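Local coordinates for protein MYB3 (Trichomonas vaginalis, PDB 3ZQC) that binds a promoter DNA sequence through a domain of two Myb repeats and probably acts as a transcription factor for RNA polymerase II genes, at residues Glu9-Ile13 with Arg43-Leu48; Asp62-Phe66 with Arg94-Ile99. All coordinates share one frame; numbering follows the deposited sequence.

Interaction 1: Glu9-Ile13 with Arg43-Leu48; sequences EDDLI and RWFNHL. With nucleotides of chain B.
Arg43 reaches from helix 37-48 to the carboxylate of Asp10 on helix 7-20 and makes a side-on salt bridge. Its NE gives the straighter bond, 2.9 Å to Asp10 OD1 with an N-H...O angle of 161°. Its NH2 gives a second, 3.1 Å to Asp10 OD2, on the syn lone pair of that oxygen. The two flat groups are not coplanar: their planes are 41° apart. The arginine chain bends at chi2, which brings NE and NH2 to Asp10. The outer nitrogen, Arg43 NH1, faces the DNA and makes a weak hydrogen bond, 2.6 Å to OP2 of DA7 in chain B, while OP1 of the same phosphate lies over a guanidinium face. The arginine thus has a carboxylate on one side and a phosphate on another, and Asp10 probably fixes the direction in which it meets the backbone of the DNA.

Trp44 offers its six-membered ring, with CE3 3.9 Å from Ile13 CG2. The imidazole of His47 does not touch residues 9-13. It lies at the DNA, with OP2 of DA7 in chain B over one ring face, offset toward the rim. Leu48 closes the segment and splits its two methyls. CD2 packs 3.6 Å from Ile13 CG2, and CD1 lies 3.9 Å from Asp10 OD1, next to the salt bridge. Arg43 O accepts from His47 N, as in an alpha helix, and also from Leu48 N one residue further on, which makes the turn a wider, pi-type one.

The axes of the two short segments run 118° apart and come within 11.3 Å. Helix 37-48 contacts the DNA through Arg43 and His47, helix 7-20 packs across it through Asp10 and Ile13, and helix 59-71 follows next in the chain.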
ATOM      1  N   GLU A   9     -14.739   0.329 -14.057  1.00 86.99           N
ATOM      2  CA  GLU A   9     -13.924   1.491 -13.694  1.00 85.70           C
ATOM      3  C   GLU A   9     -12.432   1.182 -13.869  1.00 85.85           C
ATOM      4  O   GLU A   9     -11.718   1.905 -14.588  1.00 85.19           O
ATOM      5  CB  GLU A   9     -14.189   1.897 -12.241  1.00 84.30           C
ATOM      6  CG  GLU A   9     -15.560   2.503 -11.998  1.00 83.10           C
ATOM      7  CD  GLU A   9     -15.715   3.076 -10.582  1.00 81.72           C
ATOM      8  OE1 GLU A   9     -15.722   2.289  -9.605  1.00 80.95           O
ATOM      9  OE2 GLU A   9     -15.827   4.316 -10.454  1.00 80.28           O
ATOM     10  N   ASP A  10     -11.970   0.111 -13.213  1.00 85.53           N
ATOM     11  CA  ASP A  10     -10.571  -0.310 -13.301  1.00 85.52           C
ATOM     12  C   ASP A  10     -10.127  -0.320 -14.763  1.00 85.52           C
ATOM     13  O   ASP A  10      -8.960  -0.081 -15.080  1.00 85.68           O
ATOM     14  CB  ASP A  10     -10.384  -1.715 -12.703  1.00 86.05           C
ATOM     15  CG  ASP A  10     -10.456  -1.728 -11.174  1.00 86.32           C
ATOM     16  OD1 ASP A  10     -10.573  -0.634 -10.577  1.00 86.81           O
ATOM     17  OD2 ASP A  10     -10.388  -2.833 -10.573  1.00 85.84           O
ATOM     18  N   ASP A  11     -11.067  -0.589 -15.656  1.00 85.21           N
ATOM     19  CA  ASP A  11     -10.747  -0.623 -17.068  1.00 85.60           C
ATOM     20  C   ASP A  11     -10.489   0.755 -17.673  1.00 84.93           C
ATOM     21  O   ASP A  11      -9.549   0.923 -18.460  1.00 85.10           O
ATOM     22  CB  ASP A  11     -11.850  -1.359 -17.819  1.00 86.14           C
ATOM     23  CG  ASP A  11     -11.780  -2.860 -17.597  1.00 86.88           C
ATOM     24  OD1 ASP A  11     -10.639  -3.411 -17.671  1.00 85.99           O
ATOM     25  OD2 ASP A  11     -12.855  -3.472 -17.350  1.00 86.64           O
ATOM     26  N   LEU A  12     -11.305   1.741 -17.310  1.00 84.28           N
ATOM     27  CA  LEU A  12     -11.096   3.082 -17.842  1.00 83.18           C
ATOM     28  C   LEU A  12      -9.718   3.567 -17.430  1.00 82.58           C
ATOM     29  O   LEU A  12      -8.995   4.151 -18.236  1.00 82.22           O
ATOM     30  CB  LEU A  12     -12.178   4.051 -17.349  1.00 82.21           C
ATOM     31  CG  LEU A  12     -13.571   3.835 -17.967  1.00 81.33           C
ATOM     32  CD1 LEU A  12     -13.415   3.273 -19.398  1.00 79.24           C
ATOM     33  CD2 LEU A  12     -14.393   2.869 -17.113  1.00 80.40           C
ATOM     34  N   ILE A  13      -9.350   3.307 -16.180  1.00 82.35           N
ATOM     35  CA  ILE A  13      -8.038   3.706 -15.690  1.00 82.51           C
ATOM     36  C   ILE A  13      -6.968   3.085 -16.591  1.00 82.48           C
ATOM     37  O   ILE A  13      -6.219   3.801 -17.265  1.00 82.46           O
ATOM     38  CB  ILE A  13      -7.778   3.208 -14.240  1.00 83.04           C
ATOM     39  CG1 ILE A  13      -8.618   4.001 -13.219  1.00 82.61           C
ATOM     40  CG2 ILE A  13      -6.282   3.328 -13.922  1.00 83.82           C
ATOM     41  CD1 ILE A  13      -8.110   5.420 -12.931  1.00 81.39           C
ATOM     42  N   ARG A  43      -6.055   4.560  -7.004  1.00 70.11           N
ATOM     43  CA  ARG A  43      -6.429   3.212  -7.409  1.00 70.30           C
ATOM     44  C   ARG A  43      -5.301   2.574  -8.209  1.00 70.22           C
ATOM     45  O   ARG A  43      -4.998   1.390  -8.058  1.00 70.62           O
ATOM     46  CB  ARG A  43      -7.702   3.263  -8.251  1.00 70.94           C
ATOM     47  CG  ARG A  43      -8.215   1.902  -8.712  1.00 71.96           C
ATOM     48  CD  ARG A  43      -8.521   0.979  -7.544  1.00 73.16           C
ATOM     49  NE  ARG A  43      -9.356  -0.145  -7.952  1.00 73.75           N
ATOM     50  CZ  ARG A  43      -9.834  -1.064  -7.120  1.00 73.92           C
ATOM     51  NH1 ARG A  43      -9.553  -0.997  -5.822  1.00 71.90           N
ATOM     52  NH2 ARG A  43     -10.594  -2.052  -7.591  1.00 74.95           N
ATOM     53  N   TRP A  44      -4.675   3.373  -9.063  1.00 69.76           N
ATOM     54  CA  TRP A  44      -3.591   2.878  -9.878  1.00 69.26           C
ATOM     55  C   TRP A  44      -2.404   2.506  -9.011  1.00 69.51           C
ATOM     56  O   TRP A  44      -2.125   1.329  -8.808  1.00 70.37           O
ATOM     57  CB  TRP A  44      -3.190   3.933 -10.901  1.00 68.58           C
ATOM     58  CG  TRP A  44      -1.964   3.582 -11.702  1.00 69.79           C
ATOM     59  CD1 TRP A  44      -0.732   4.149 -11.592  1.00 69.72           C
ATOM     60  CD2 TRP A  44      -1.872   2.637 -12.783  1.00 70.61           C
ATOM     61  NE1 TRP A  44       0.122   3.630 -12.538  1.00 70.12           N
ATOM     62  CE2 TRP A  44      -0.550   2.700 -13.282  1.00 70.75           C
ATOM     63  CE3 TRP A  44      -2.776   1.749 -13.381  1.00 71.24           C
ATOM     64  CZ2 TRP A  44      -0.109   1.912 -14.354  1.00 71.08           C
ATOM     65  CZ3 TRP A  44      -2.334   0.962 -14.453  1.00 71.79           C
ATOM     66  CH2 TRP A  44      -1.012   1.054 -14.926  1.00 71.36           C
ATOM     67  N   PHE A  45      -1.716   3.512  -8.487  1.00 69.32           N
ATOM     68  CA  PHE A  45      -0.538   3.295  -7.650  1.00 68.19           C
ATOM     69  C   PHE A  45      -0.656   2.232  -6.571  1.00 67.61           C
ATOM     70  O   PHE A  45       0.269   1.440  -6.390  1.00 67.09           O
ATOM     71  CB  PHE A  45      -0.113   4.607  -6.998  1.00 67.81           C
ATOM     72  CG  PHE A  45       0.543   5.553  -7.944  1.00 67.78           C
ATOM     73  CD1 PHE A  45       1.803   5.275  -8.455  1.00 67.39           C
ATOM     74  CD2 PHE A  45      -0.105   6.706  -8.351  1.00 67.99           C
ATOM     75  CE1 PHE A  45       2.407   6.130  -9.360  1.00 66.56           C
ATOM     76  CE2 PHE A  45       0.489   7.567  -9.253  1.00 68.08           C
ATOM     77  CZ  PHE A  45       1.749   7.280  -9.760  1.00 67.66           C
ATOM     78  N   ASN A  46      -1.776   2.206  -5.855  1.00 66.64           N
ATOM     79  CA  ASN A  46      -1.938   1.232  -4.775  1.00 65.88           C
ATOM     80  C   ASN A  46      -2.593  -0.089  -5.154  1.00 65.61           C
ATOM     81  O   ASN A  46      -2.291  -1.121  -4.547  1.00 65.49           O
ATOM     82  CB  ASN A  46      -2.738   1.824  -3.599  1.00 64.42           C
ATOM     83  CG  ASN A  46      -2.001   2.935  -2.865  1.00 63.52           C
ATOM     84  OD1 ASN A  46      -2.233   3.160  -1.680  1.00 62.16           O
ATOM     85  ND2 ASN A  46      -1.129   3.649  -3.568  1.00 64.95           N
ATOM     86  N   HIS A  47      -3.470  -0.082  -6.154  1.00 65.25           N
ATOM     87  CA  HIS A  47      -4.174  -1.313  -6.494  1.00 65.47           C
ATOM     88  C   HIS A  47      -4.133  -1.874  -7.904  1.00 65.01           C
ATOM     89  O   HIS A  47      -4.277  -3.080  -8.080  1.00 64.90           O
ATOM     90  CB  HIS A  47      -5.636  -1.164  -6.094  1.00 66.12           C
ATOM     91  CG  HIS A  47      -5.831  -0.879  -4.640  1.00 68.27           C
ATOM     92  ND1 HIS A  47      -5.851  -1.872  -3.681  1.00 67.46           N
ATOM     93  CD2 HIS A  47      -5.997   0.293  -3.978  1.00 69.58           C
ATOM     94  CE1 HIS A  47      -6.024  -1.323  -2.491  1.00 69.38           C
ATOM     95  NE2 HIS A  47      -6.116  -0.011  -2.644  1.00 71.12           N
ATOM     96  N   LEU A  48      -3.946  -1.029  -8.907  1.00 65.09           N
ATOM     97  CA  LEU A  48      -3.947  -1.498 -10.292  1.00 64.93           C
ATOM     98  C   LEU A  48      -2.600  -1.808 -10.950  1.00 64.93           C
ATOM     99  O   LEU A  48      -2.464  -2.780 -11.694  1.00 64.55           O
ATOM    100  CB  LEU A  48      -4.715  -0.490 -11.145  1.00 64.54           C
ATOM    101  CG  LEU A  48      -6.233  -0.723 -11.200  1.00 65.77           C
ATOM    102  CD1 LEU A  48      -6.812  -1.080  -9.813  1.00 65.11           C
ATOM    103  CD2 LEU A  48      -6.878   0.532 -11.783  1.00 65.32           C
TER
ATOM    104  P    DA B   6      -6.970  -4.485  -1.106  1.00 54.20           P
ATOM    105  OP1  DA B   6      -7.056  -5.458  -2.218  1.00 52.78           O
ATOM    106  OP2  DA B   6      -5.662  -3.901  -0.732  1.00 54.76           O
ATOM    107  O5'  DA B   6      -7.984  -3.303  -1.374  1.00 52.26           O
ATOM    108  C5'  DA B   6      -9.361  -3.528  -1.191  1.00 54.15           C
ATOM    109  C4'  DA B   6     -10.070  -2.224  -0.943  1.00 55.42           C
ATOM    110  O4'  DA B   6      -9.875  -1.768   0.415  1.00 56.54           O
ATOM    111  C3'  DA B   6      -9.636  -1.077  -1.849  1.00 56.20           C
ATOM    112  O3'  DA B   6     -10.802  -0.461  -2.374  1.00 56.91           O
ATOM    113  C2'  DA B   6      -8.908  -0.128  -0.909  1.00 56.11           C
ATOM    114  C1'  DA B   6      -9.632  -0.373   0.396  1.00 56.49           C
ATOM    115  N9   DA B   6      -8.912  -0.031   1.620  1.00 56.39           N
ATOM    116  C8   DA B   6      -7.679  -0.461   2.026  1.00 56.17           C
ATOM    117  N7   DA B   6      -7.334  -0.028   3.211  1.00 55.57           N
ATOM    118  C5   DA B   6      -8.405   0.756   3.605  1.00 55.73           C
ATOM    119  C6   DA B   6      -8.660   1.487   4.769  1.00 56.34           C
ATOM    120  N6   DA B   6      -7.817   1.563   5.796  1.00 56.92           N
ATOM    121  N1   DA B   6      -9.827   2.152   4.850  1.00 56.62           N
ATOM    122  C2   DA B   6     -10.672   2.080   3.826  1.00 57.25           C
ATOM    123  N3   DA B   6     -10.548   1.424   2.677  1.00 57.65           N
ATOM    124  C4   DA B   6      -9.377   0.773   2.630  1.00 56.35           C
ATOM    125  P    DA B   7     -10.669   0.610  -3.543  1.00 57.29           P
ATOM    126  OP1  DA B   7     -11.702   0.253  -4.543  1.00 55.23           O
ATOM    127  OP2  DA B   7      -9.251   0.715  -3.950  1.00 56.98           O
ATOM    128  O5'  DA B   7     -11.102   1.945  -2.811  1.00 56.26           O
ATOM    129  C5'  DA B   7     -12.335   1.970  -2.138  1.00 60.30           C
ATOM    130  C4'  DA B   7     -12.428   3.172  -1.236  1.00 63.08           C
ATOM    131  O4'  DA B   7     -11.501   3.036  -0.137  1.00 62.57           O
ATOM    132  C3'  DA B   7     -12.153   4.532  -1.882  1.00 65.29           C
ATOM    133  O3'  DA B   7     -13.245   5.406  -1.556  1.00 68.40           O
ATOM    134  C2'  DA B   7     -10.845   4.980  -1.238  1.00 64.07           C
ATOM    135  C1'  DA B   7     -10.918   4.300   0.118  1.00 63.16           C
ATOM    136  N9   DA B   7      -9.658   4.084   0.834  1.00 61.60           N
ATOM    137  C8   DA B   7      -8.550   3.371   0.446  1.00 60.88           C
ATOM    138  N7   DA B   7      -7.598   3.346   1.346  1.00 58.81           N
ATOM    139  C5   DA B   7      -8.107   4.101   2.391  1.00 57.96           C
ATOM    140  C6   DA B   7      -7.580   4.466   3.636  1.00 56.57           C
ATOM    141  N6   DA B   7      -6.376   4.110   4.064  1.00 56.84           N
ATOM    142  N1   DA B   7      -8.341   5.224   4.441  1.00 56.21           N
ATOM    143  C2   DA B   7      -9.548   5.595   4.012  1.00 58.41           C
ATOM    144  N3   DA B   7     -10.153   5.329   2.862  1.00 58.23           N
ATOM    145  C4   DA B   7      -9.369   4.566   2.087  1.00 59.40           C
TER

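Interaction 2: Asp62-Phe66 with Arg94-Ile99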
ATOM      1  N   ASP A  62       7.148  -8.628   7.327  1.00 56.65           N
ATOM      2  CA  ASP A  62       6.743  -8.193   8.656  1.00 58.67           C
ATOM      3  C   ASP A  62       7.939  -7.663   9.433  1.00 59.11           C
ATOM      4  O   ASP A  62       7.872  -6.590  10.023  1.00 60.36           O
ATOM      5  CB  ASP A  62       6.093  -9.338   9.448  1.00 59.54           C
ATOM      6  CG  ASP A  62       4.736  -9.762   8.881  1.00 61.23           C
ATOM      7  OD1 ASP A  62       4.062  -8.911   8.259  1.00 61.59           O
ATOM      8  OD2 ASP A  62       4.333 -10.938   9.077  1.00 59.49           O
ATOM      9  N   GLU A  63       9.040  -8.411   9.425  1.00 59.40           N
ATOM     10  CA  GLU A  63      10.244  -8.006  10.150  1.00 58.96           C
ATOM     11  C   GLU A  63      10.691  -6.628   9.679  1.00 57.62           C
ATOM     12  O   GLU A  63      10.833  -5.691  10.468  1.00 57.17           O
ATOM     13  CB  GLU A  63      11.369  -9.033   9.930  1.00 60.28           C
ATOM     14  CG  GLU A  63      12.601  -8.862  10.835  1.00 63.56           C
ATOM     15  CD  GLU A  63      12.256  -8.881  12.330  1.00 65.68           C
ATOM     16  OE1 GLU A  63      11.516  -9.799  12.761  1.00 65.70           O
ATOM     17  OE2 GLU A  63      12.733  -7.991  13.077  1.00 65.02           O
ATOM     18  N   THR A  64      10.902  -6.503   8.381  1.00 56.08           N
ATOM     19  CA  THR A  64      11.335  -5.239   7.826  1.00 55.16           C
ATOM     20  C   THR A  64      10.501  -4.078   8.338  1.00 53.92           C
ATOM     21  O   THR A  64      11.027  -3.173   8.966  1.00 54.01           O
ATOM     22  CB  THR A  64      11.246  -5.251   6.310  1.00 56.01           C
ATOM     23  OG1 THR A  64      11.858  -6.447   5.811  1.00 58.17           O
ATOM     24  CG2 THR A  64      11.950  -4.035   5.736  1.00 54.72           C
ATOM     25  N   ILE A  65       9.202  -4.108   8.057  1.00 52.44           N
ATOM     26  CA  ILE A  65       8.286  -3.049   8.477  1.00 51.40           C
ATOM     27  C   ILE A  65       8.473  -2.738   9.950  1.00 53.08           C
ATOM     28  O   ILE A  65       8.519  -1.578  10.361  1.00 54.73           O
ATOM     29  CB  ILE A  65       6.824  -3.458   8.254  1.00 49.16           C
ATOM     30  CG1 ILE A  65       6.545  -3.587   6.768  1.00 48.45           C
ATOM     31  CG2 ILE A  65       5.896  -2.440   8.861  1.00 47.79           C
ATOM     32  CD1 ILE A  65       5.198  -4.135   6.461  1.00 47.71           C
ATOM     33  N   PHE A  66       8.576  -3.789  10.743  1.00 52.95           N
ATOM     34  CA  PHE A  66       8.759  -3.640  12.163  1.00 52.35           C
ATOM     35  C   PHE A  66      10.058  -2.907  12.450  1.00 53.32           C
ATOM     36  O   PHE A  66      10.057  -1.796  12.972  1.00 53.82           O
ATOM     37  CB  PHE A  66       8.791  -5.015  12.794  1.00 51.97           C
ATOM     38  CG  PHE A  66       9.182  -5.011  14.225  1.00 53.30           C
ATOM     39  CD1 PHE A  66       8.398  -4.368  15.167  1.00 53.49           C
ATOM     40  CD2 PHE A  66      10.322  -5.686  14.644  1.00 54.33           C
ATOM     41  CE1 PHE A  66       8.741  -4.399  16.511  1.00 53.94           C
ATOM     42  CE2 PHE A  66      10.676  -5.724  15.980  1.00 55.29           C
ATOM     43  CZ  PHE A  66       9.882  -5.079  16.920  1.00 55.22           C
ATOM     44  N   ARG A  94      -0.721  -3.141   7.398  1.00 54.86           N
ATOM     45  CA  ARG A  94      -0.056  -4.272   8.026  1.00 53.85           C
ATOM     46  C   ARG A  94       0.291  -3.978   9.468  1.00 52.56           C
ATOM     47  O   ARG A  94       0.082  -4.801  10.355  1.00 52.70           O
ATOM     48  CB  ARG A  94       1.214  -4.638   7.260  1.00 53.61           C
ATOM     49  CG  ARG A  94       1.781  -5.997   7.630  1.00 53.66           C
ATOM     50  CD  ARG A  94       0.675  -7.029   7.619  1.00 54.76           C
ATOM     51  NE  ARG A  94       1.157  -8.366   7.921  1.00 56.62           N
ATOM     52  CZ  ARG A  94       0.393  -9.335   8.410  1.00 57.98           C
ATOM     53  NH1 ARG A  94      -0.890  -9.104   8.658  1.00 59.62           N
ATOM     54  NH2 ARG A  94       0.901 -10.540   8.637  1.00 57.89           N
ATOM     55  N   TRP A  95       0.815  -2.795   9.708  1.00 51.60           N
ATOM     56  CA  TRP A  95       1.185  -2.443  11.055  1.00 52.08           C
ATOM     57  C   TRP A  95       0.026  -2.184  11.994  1.00 52.22           C
ATOM     58  O   TRP A  95       0.034  -2.656  13.114  1.00 53.09           O
ATOM     59  CB  TRP A  95       2.107  -1.239  11.036  1.00 51.18           C
ATOM     60  CG  TRP A  95       2.353  -0.666  12.372  1.00 51.97           C
ATOM     61  CD1 TRP A  95       1.637   0.309  12.988  1.00 51.72           C
ATOM     62  CD2 TRP A  95       3.401  -1.025  13.269  1.00 52.91           C
ATOM     63  NE1 TRP A  95       2.175   0.590  14.216  1.00 51.32           N
ATOM     64  CE2 TRP A  95       3.259  -0.220  14.414  1.00 52.04           C
ATOM     65  CE3 TRP A  95       4.449  -1.954  13.218  1.00 53.64           C
ATOM     66  CZ2 TRP A  95       4.124  -0.312  15.497  1.00 53.79           C
ATOM     67  CZ3 TRP A  95       5.309  -2.044  14.296  1.00 53.62           C
ATOM     68  CH2 TRP A  95       5.142  -1.228  15.421  1.00 53.59           C
ATOM     69  N   ASN A  96      -0.979  -1.446  11.552  1.00 52.79           N
ATOM     70  CA  ASN A  96      -2.095  -1.145  12.433  1.00 52.41           C
ATOM     71  C   ASN A  96      -2.957  -2.338  12.797  1.00 52.28           C
ATOM     72  O   ASN A  96      -3.442  -2.430  13.923  1.00 53.20           O
ATOM     73  CB  ASN A  96      -2.962  -0.055  11.824  1.00 52.39           C
ATOM     74  CG  ASN A  96      -2.202   1.231  11.606  1.00 52.64           C
ATOM     75  OD1 ASN A  96      -1.568   1.765  12.515  1.00 50.89           O
ATOM     76  ND2 ASN A  96      -2.267   1.740  10.394  1.00 54.56           N
ATOM     77  N   SER A  97      -3.143  -3.258  11.860  1.00 51.48           N
ATOM     78  CA  SER A  97      -3.970  -4.423  12.127  1.00 52.41           C
ATOM     79  C   SER A  97      -3.235  -5.661  12.653  1.00 53.67           C
ATOM     80  O   SER A  97      -3.789  -6.417  13.452  1.00 54.86           O
ATOM     81  CB  SER A  97      -4.755  -4.804  10.874  1.00 51.42           C
ATOM     82  OG  SER A  97      -3.894  -5.252   9.847  1.00 52.68           O
ATOM     83  N   SER A  98      -1.995  -5.877  12.227  1.00 53.11           N
ATOM     84  CA  SER A  98      -1.286  -7.062  12.670  1.00 50.81           C
ATOM     85  C   SER A  98      -0.023  -6.831  13.472  1.00 50.58           C
ATOM     86  O   SER A  98       0.030  -7.154  14.652  1.00 50.18           O
ATOM     87  CB  SER A  98      -0.957  -7.938  11.470  1.00 49.93           C
ATOM     88  OG  SER A  98      -0.486  -9.195  11.907  1.00 51.86           O
ATOM     89  N   ILE A  99       0.995  -6.277  12.828  1.00 49.51           N
ATOM     90  CA  ILE A  99       2.279  -6.046  13.476  1.00 48.83           C
ATOM     91  C   ILE A  99       2.243  -5.188  14.738  1.00 49.70           C
ATOM     92  O   ILE A  99       3.027  -5.383  15.661  1.00 49.07           O
ATOM     93  CB  ILE A  99       3.272  -5.436  12.479  1.00 46.92           C
ATOM     94  CG1 ILE A  99       3.366  -6.333  11.241  1.00 46.80           C
ATOM     95  CG2 ILE A  99       4.628  -5.292  13.123  1.00 46.51           C
ATOM     96  CD1 ILE A  99       4.447  -5.937  10.243  1.00 44.95           C
TER
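Asp62 OD2 is shared by two arginines: Arg94 NH2 bonds it weakly across the contact at 3.5 Å, and Arg102 NH2 makes a salt bridge to it from beyond helix 88-99. The firmer link across the contact is at the other oxygen. Arg94 NE donates to Asp62 OD1 at 3.0 Å with an N-H...O angle of 156°, approaching on the syn side but 22° out of the carboxylate plane. The carboxylate is buried, so these bonds supply polar partners inside the protein, and the positive charges around it would tend to keep it ionised.

Beside the ion pair the contact is apolar. Ile99 extends its chain so that CD1 lies against Asp62 and Ile65 of helix 59-71, 3.5 Å from the backbone Asp62 O and 4.0 Å from Ile65 CB. Its other branch, Ile99 CG2, faces Phe66 CB at 4.2 Å. Ile65 CD1 rests against the aliphatic part of Arg94, meeting CG at 4.1 Å and running nearly at a right angle to that chain.

Phe66 and Trp95 meet edge to edge. With CG anti to the backbone N (chi1 171°), Phe66 places its CD1 4.0 Å from Trp95 CZ3. Tyr69 stacks on the indole.

This is the kind of helix packing found in Myb-like DNA-binding domains, helix-turn-helix variants with tryptophans in the core. Asn96 and Ser97 on helix 88-99 each pack on a thymine base, as expected of a recognition helix.

The two contacts come in series along the chain: interaction 1 closes before interaction 2 opens, and helix 59-71 is the next helix after helix 37-48. Each joins an early helix to a later one, 7-20 with 37-48 and 59-71 with 88-99, and the short segments cross at similar angles of -118° and -116°. Their centres are 25 Å apart, on opposite sides of the centre of the chain, and their nearest atoms are about 11 Å apart. They do not touch. The same helix pairing thus occurs twice in this two-repeat Myb domain, and in both cases the later helix, 37-48 or 88-99, meets the bound DNA.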